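PDB 4WVR: down syndrome cell adhesion molecule, isoform AK from Drosophila melanogaster, which mediates cell adhesion in the nervous system, its seventh Ig domain, the fragment here, probably contributing to isoform-specific homophilic recognition. Local coordinates for residues A[13-18]-A[80-85]. Residues are numbered along the deposited sequence; the frame is centred on the assembly and turned at random.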
ATOM      1  N   PHE A  13      -5.861   7.519   2.838  1.00 25.09           N
ATOM      2  CA  PHE A  13      -4.701   6.762   3.287  1.00 24.59           C
ATOM      3  C   PHE A  13      -3.920   7.572   4.312  1.00 30.01           C
ATOM      4  O   PHE A  13      -4.177   8.758   4.494  1.00 21.90           O
ATOM      5  CB  PHE A  13      -3.803   6.370   2.103  1.00 25.76           C
ATOM      6  CG  PHE A  13      -3.456   7.513   1.175  1.00 25.90           C
ATOM      7  CD1 PHE A  13      -2.597   8.524   1.578  1.00 25.35           C
ATOM      8  CD2 PHE A  13      -3.962   7.550  -0.115  1.00 26.95           C
ATOM      9  CE1 PHE A  13      -2.265   9.565   0.723  1.00 26.99           C
ATOM     10  CE2 PHE A  13      -3.630   8.584  -0.981  1.00 28.16           C
ATOM     11  CZ  PHE A  13      -2.784   9.594  -0.558  1.00 27.23           C
ATOM     12  N   SER A  14      -2.967   6.934   4.982  1.00 25.64           N
ATOM     13  CA  SER A  14      -2.157   7.633   5.969  1.00 31.51           C
ATOM     14  C   SER A  14      -0.790   6.983   6.156  1.00 27.02           C
ATOM     15  O   SER A  14      -0.670   5.762   6.146  1.00 28.10           O
ATOM     16  CB  SER A  14      -2.893   7.693   7.311  1.00 30.40           C
ATOM     17  OG  SER A  14      -2.098   8.322   8.304  1.00 32.36           O
ATOM     18  N   PHE A  15       0.237   7.809   6.326  1.00 30.16           N
ATOM     19  CA  PHE A  15       1.555   7.313   6.703  1.00 35.53           C
ATOM     20  C   PHE A  15       1.576   6.960   8.187  1.00 44.76           C
ATOM     21  O   PHE A  15       2.484   6.276   8.659  1.00 46.89           O
ATOM     22  CB  PHE A  15       2.644   8.341   6.387  1.00 29.34           C
ATOM     23  CG  PHE A  15       2.822   8.605   4.920  1.00 28.17           C
ATOM     24  CD1 PHE A  15       3.559   7.737   4.130  1.00 28.28           C
ATOM     25  CD2 PHE A  15       2.257   9.722   4.331  1.00 27.27           C
ATOM     26  CE1 PHE A  15       3.728   7.978   2.774  1.00 24.33           C
ATOM     27  CE2 PHE A  15       2.421   9.970   2.978  1.00 25.68           C
ATOM     28  CZ  PHE A  15       3.158   9.097   2.199  1.00 26.48           C
ATOM     29  N   GLY A  16       0.572   7.430   8.919  1.00 49.20           N
ATOM     30  CA  GLY A  16       0.429   7.077  10.318  1.00 48.13           C
ATOM     31  C   GLY A  16       0.334   8.253  11.268  1.00 51.91           C
ATOM     32  O   GLY A  16       0.506   9.408  10.875  1.00 50.94           O
ATOM     33  N   ASP A  17       0.065   7.937  12.532  1.00 62.95           N
ATOM     34  CA  ASP A  17      -0.096   8.934  13.585  1.00 63.13           C
ATOM     35  C   ASP A  17       1.227   9.623  13.890  1.00 63.68           C
ATOM     36  O   ASP A  17       1.299  10.845  14.020  1.00 60.31           O
ATOM     37  CB  ASP A  17      -0.618   8.273  14.861  1.00 66.69           C
ATOM     38  CG  ASP A  17      -1.458   7.044  14.577  1.00 72.50           C
ATOM     39  OD1 ASP A  17      -2.656   7.196  14.245  1.00 75.37           O
ATOM     40  OD2 ASP A  17      -0.907   5.925  14.660  1.00 73.95           O
ATOM     41  N   ASP A  18       2.274   8.817  14.010  1.00 60.81           N
ATOM     42  CA  ASP A  18       3.535   9.273  14.572  1.00 56.96           C
ATOM     43  C   ASP A  18       4.561   9.633  13.507  1.00 52.34           C
ATOM     44  O   ASP A  18       4.551   9.067  12.411  1.00 49.32           O
ATOM     45  CB  ASP A  18       4.094   8.191  15.493  1.00 57.62           C
ATOM     46  CG  ASP A  18       3.107   7.783  16.570  1.00 63.00           C
ATOM     47  OD1 ASP A  18       2.326   8.645  17.029  1.00 59.90           O
ATOM     48  OD2 ASP A  18       3.098   6.592  16.943  1.00 68.01           O
ATOM     49  N   GLY A  80       6.422  16.440   4.273  1.00 35.38           N
ATOM     50  CA  GLY A  80       5.377  17.242   3.674  1.00 32.12           C
ATOM     51  C   GLY A  80       4.104  16.514   3.299  1.00 36.75           C
ATOM     52  O   GLY A  80       3.867  15.373   3.704  1.00 32.18           O
ATOM     53  N   VAL A  81       3.283  17.193   2.507  1.00 33.46           N
ATOM     54  CA  VAL A  81       1.965  16.693   2.149  1.00 32.65           C
ATOM     55  C   VAL A  81       1.998  15.892   0.853  1.00 29.43           C
ATOM     56  O   VAL A  81       2.320  16.423  -0.209  1.00 32.40           O
ATOM     57  CB  VAL A  81       0.957  17.849   1.996  1.00 32.74           C
ATOM     58  CG1 VAL A  81      -0.445  17.305   1.748  1.00 30.22           C
ATOM     59  CG2 VAL A  81       0.981  18.737   3.232  1.00 39.98           C
ATOM     60  N   PHE A  82       1.668  14.608   0.947  1.00 28.59           N
ATOM     61  CA  PHE A  82       1.532  13.773  -0.236  1.00 26.82           C
ATOM     62  C   PHE A  82       0.085  13.776  -0.697  1.00 29.77           C
ATOM     63  O   PHE A  82      -0.823  13.475   0.074  1.00 26.63           O
ATOM     64  CB  PHE A  82       1.998  12.342   0.042  1.00 24.15           C
ATOM     65  CG  PHE A  82       3.486  12.210   0.191  1.00 25.22           C
ATOM     66  CD1 PHE A  82       4.098  12.467   1.403  1.00 25.51           C
ATOM     67  CD2 PHE A  82       4.270  11.826  -0.884  1.00 24.27           C
ATOM     68  CE1 PHE A  82       5.469  12.349   1.541  1.00 32.91           C
ATOM     69  CE2 PHE A  82       5.638  11.706  -0.752  1.00 29.66           C
ATOM     70  CZ  PHE A  82       6.238  11.967   0.462  1.00 29.23           C
ATOM     71  N   LYS A  83      -0.127  14.125  -1.957  1.00 25.73           N
ATOM     72  CA  LYS A  83      -1.471  14.144  -2.499  1.00 27.43           C
ATOM     73  C   LYS A  83      -1.598  13.177  -3.659  1.00 27.17           C
ATOM     74  O   LYS A  83      -0.755  13.151  -4.551  1.00 29.18           O
ATOM     75  CB  LYS A  83      -1.854  15.557  -2.946  1.00 26.42           C
ATOM     76  CG  LYS A  83      -3.265  15.662  -3.507  1.00 35.21           C
ATOM     77  CD  LYS A  83      -3.536  17.058  -4.044  1.00 45.67           C
ATOM     78  CE  LYS A  83      -3.321  18.113  -2.969  1.00 41.38           C
ATOM     79  NZ  LYS A  83      -3.526  19.490  -3.500  1.00 50.39           N
ATOM     80  N   CYS A  84      -2.648  12.368  -3.627  1.00 28.50           N
ATOM     81  CA  CYS A  84      -2.996  11.536  -4.765  1.00 29.92           C
ATOM     82  C   CYS A  84      -4.154  12.173  -5.509  1.00 33.24           C
ATOM     83  O   CYS A  84      -5.174  12.496  -4.905  1.00 30.29           O
ATOM     84  CB  CYS A  84      -3.379  10.128  -4.327  1.00 29.40           C
ATOM     85  SG  CYS A  84      -3.910   9.103  -5.712  1.00 32.39           S
ATOM     86  N   ILE A  85      -3.992  12.357  -6.815  1.00 28.12           N
ATOM     87  CA  ILE A  85      -5.042  12.933  -7.643  1.00 34.12           C
ATOM     88  C   ILE A  85      -5.548  11.919  -8.663  1.00 32.49           C
ATOM     89  O   ILE A  85      -4.771  11.369  -9.441  1.00 33.28           O
ATOM     90  CB  ILE A  85      -4.551  14.192  -8.382  1.00 39.08           C
ATOM     91  CG1 ILE A  85      -3.938  15.184  -7.392  1.00 33.95           C
ATOM     92  CG2 ILE A  85      -5.696  14.830  -9.163  1.00 36.59           C
ATOM     93  CD1 ILE A  85      -3.233  16.342  -8.053  1.00 40.61           C
TER
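Phe15 and Phe82 form the aromatic part of this contact. The far rim of the Phe15 ring lies over one face of Phe82, with CZ 3.5 Å above that plane and displaced toward its rim, and Phe15 CE2 comes within 3.4 Å of Phe82 CD1. The ring planes meet at 57° with centroids 4.9 Å apart, an oblique pairing, neither a stack nor edge-to-face. With CG beside the backbone N and anti to the carbonyl carbon in each residue, both rings project across the gap between loop and strand, and the two side chains cross at about a right angle. Phenylalanine suits both places, its apolar ring reaching across without needing a hydrogen-bond partner.

The second apolar contact joins Phe13 to Cys84. The Phe13 ring presents its edge, CE2 standing 3.7 Å from Cys84 CB, which lies near the ring plane. Small and buried, Cys84 accepts this edge while its SG, anti to the backbone N, is turned to the disulfide with Cys30.

Polar bonding shapes the segment 13-18 itself: Ser14 OG accepts from Gly16 N at 2.9 Å, an ST turn, and glycine suits the positive phi that follows Phe15.

Phe82 and Cys84 alternate with Val81 and Lys83 along strand 80-87, and their side chains face the interior of the Ig sandwich, where the disulfide links the two sheets. Segment 13-18 runs past strand 92-99, with Phe15 N hydrogen-bonded to Ser97 OG; Phe13 also meets Trp43 and Val28, while Phe82 packs on Leu69 and Ile71 of the opposing sheet.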